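Local coordinates for cobalamin biosynthesis protein CobN (PDB 7C6O), which probably inserts cobalt into the corrin ring during cobalamin (vitamin B12) synthesis, as the large catalytic subunit of an ATP-dependent cobaltochelatase, at residues I995-P1000 with W1029-Y1034. Sequence-based numbering, arbitrary orientation.
Sequences IFGSKP and WGGFAY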
# COMPACT_ATOMS: atom_id res chain seq x y z
N ILE A 995 -4.69 -11.76 16.57
CA ILE A 995 -4.41 -10.69 15.61
C ILE A 995 -4.97 -9.38 16.16
O ILE A 995 -6.17 -9.27 16.42
CB ILE A 995 -5.00 -11.01 14.23
CG1 ILE A 995 -4.59 -12.42 13.79
CG2 ILE A 995 -4.55 -9.98 13.21
CD1 ILE A 995 -5.28 -12.89 12.54
N PHE A 996 -4.10 -8.39 16.31
CA PHE A 996 -4.50 -7.08 16.80
C PHE A 996 -4.06 -6.01 15.81
O PHE A 996 -3.12 -6.21 15.04
CB PHE A 996 -3.91 -6.82 18.20
CG PHE A 996 -4.30 -7.85 19.21
CD1 PHE A 996 -5.44 -7.68 19.99
CD2 PHE A 996 -3.56 -9.01 19.37
CE1 PHE A 996 -5.81 -8.64 20.92
CE2 PHE A 996 -3.93 -9.98 20.29
CZ PHE A 996 -5.06 -9.79 21.07
N GLY A 997 -4.76 -4.88 15.82
CA GLY A 997 -4.45 -3.82 14.89
C GLY A 997 -5.05 -2.50 15.30
O GLY A 997 -5.61 -2.36 16.40
N SER A 998 -4.92 -1.52 14.41
CA SER A 998 -5.49 -0.19 14.64
C SER A 998 -6.99 -0.28 14.87
O SER A 998 -7.66 -1.19 14.39
CB SER A 998 -5.20 0.72 13.45
OG SER A 998 -3.82 1.07 13.38
N LYS A 999 -7.51 0.70 15.61
CA LYS A 999 -8.95 0.80 15.80
C LYS A 999 -9.64 0.87 14.43
O LYS A 999 -9.14 1.54 13.52
CB LYS A 999 -9.30 2.04 16.62
CG LYS A 999 -10.78 2.22 16.91
CD LYS A 999 -11.04 3.39 17.86
CE LYS A 999 -12.52 3.51 18.20
NZ LYS A 999 -12.81 4.64 19.12
N PRO A 1000 -10.76 0.17 14.25
CA PRO A 1000 -11.47 0.23 12.97
C PRO A 1000 -11.76 1.67 12.57
O PRO A 1000 -12.13 2.50 13.40
CB PRO A 1000 -12.77 -0.54 13.24
CG PRO A 1000 -12.44 -1.44 14.36
CD PRO A 1000 -11.43 -0.74 15.21
N TRP A 1029 -4.32 2.64 20.71
CA TRP A 1029 -4.31 2.67 19.26
C TRP A 1029 -4.33 1.29 18.62
O TRP A 1029 -4.71 1.18 17.45
CB TRP A 1029 -3.08 3.44 18.75
CG TRP A 1029 -3.13 4.92 18.98
CD1 TRP A 1029 -3.26 5.56 20.18
CD2 TRP A 1029 -3.05 5.95 17.99
NE1 TRP A 1029 -3.26 6.92 20.00
CE2 TRP A 1029 -3.14 7.19 18.66
CE3 TRP A 1029 -2.91 5.95 16.60
CZ2 TRP A 1029 -3.09 8.41 17.99
CZ3 TRP A 1029 -2.86 7.16 15.93
CH2 TRP A 1029 -2.95 8.37 16.63
N GLY A 1030 -3.94 0.24 19.34
CA GLY A 1030 -3.82 -1.07 18.74
C GLY A 1030 -4.46 -2.21 19.52
O GLY A 1030 -4.24 -3.38 19.18
N GLY A 1031 -5.24 -1.90 20.54
CA GLY A 1031 -5.88 -2.92 21.35
C GLY A 1031 -7.20 -3.40 20.78
O GLY A 1031 -8.21 -3.43 21.49
N PHE A 1032 -7.19 -3.80 19.51
CA PHE A 1032 -8.41 -4.18 18.80
C PHE A 1032 -8.16 -5.47 18.03
O PHE A 1032 -7.15 -5.59 17.33
CB PHE A 1032 -8.84 -3.04 17.87
CG PHE A 1032 -9.06 -1.75 18.59
CD1 PHE A 1032 -8.01 -0.86 18.78
CD2 PHE A 1032 -10.31 -1.44 19.12
CE1 PHE A 1032 -8.21 0.32 19.48
CE2 PHE A 1032 -10.51 -0.26 19.81
CZ PHE A 1032 -9.46 0.62 19.99
N ALA A 1033 -9.07 -6.42 18.15
CA ALA A 1033 -8.88 -7.78 17.65
C ALA A 1033 -9.50 -7.95 16.28
O ALA A 1033 -10.61 -7.48 16.02
CB ALA A 1033 -9.48 -8.80 18.62
N TYR A 1034 -8.78 -8.63 15.39
CA TYR A 1034 -9.24 -8.88 14.03
C TYR A 1034 -9.28 -10.37 13.75
O TYR A 1034 -8.51 -11.15 14.33
CB TYR A 1034 -8.35 -8.16 13.01
CG TYR A 1034 -8.60 -6.67 13.01
CD1 TYR A 1034 -9.57 -6.11 12.20
CD2 TYR A 1034 -7.88 -5.83 13.86
CE1 TYR A 1034 -9.81 -4.75 12.21
CE2 TYR A 1034 -8.12 -4.46 13.88
CZ TYR A 1034 -9.09 -3.93 13.05
OH TYR A 1034 -9.33 -2.57 13.06
O HOH W 1 -7.35 -12.90 16.07
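Tyr1034 bonds 995-1000 twice, once through its backbone N and once through its OH. Tyr1034 N donates to Ile995 O (2.9 Å, 166° at the hydrogen), and the side chain then runs alongside the next residues, its ring edge turned to Gly997 and Ser998. Tyr1034 CB lies 4.2 Å from Ile995 CG2, an apolar touch. With CG anti to the carbonyl carbon (chi1 -73°), the ring extends past Gly997, where Tyr1034 CD2 is 3.8 Å from Gly997 N and Tyr1034 CE2 3.9 Å from Gly997 CA; glycine suits this place, because its bare CA lets the ring edge come this close. At the tip, Tyr1034 OH donates to Ser998 O at 2.5 Å, a short bond with the acceptor in the plane of the ring. Pro1000 CD and CG pack against the tyrosine hydroxyl, which also has Arg945 NH1 as a hydrogen-bond partner.

Between these ends, Gly997 N donates to Phe1032 O, and the antiparallel pair Phe996 and Ala1033 puts the small methyl beside the larger ring. These strands sit in a mixed sheet, 995-997 between 935-940 and 1032-1034. Beyond Gly997 the chain leaves the strand, and Lys999 lays its CB over one face of the Phe1032 ring, 3.7 Å from the centroid, in a CH-pi contact. Its extended methylenes suit an aromatic neighbour, while NZ goes on to a salt bridge with Asp525. Lys999 N makes a weak bond to Trp1029 O.

A water accepts from Ile995 N and donates to Tyr1034 O. Two backbone bonds thus pair the short strands, and in the loop that follows the phenol hydroxyl gives its proton to a main-chain carbonyl, with aromatic packing and a weak backbone bond beside it.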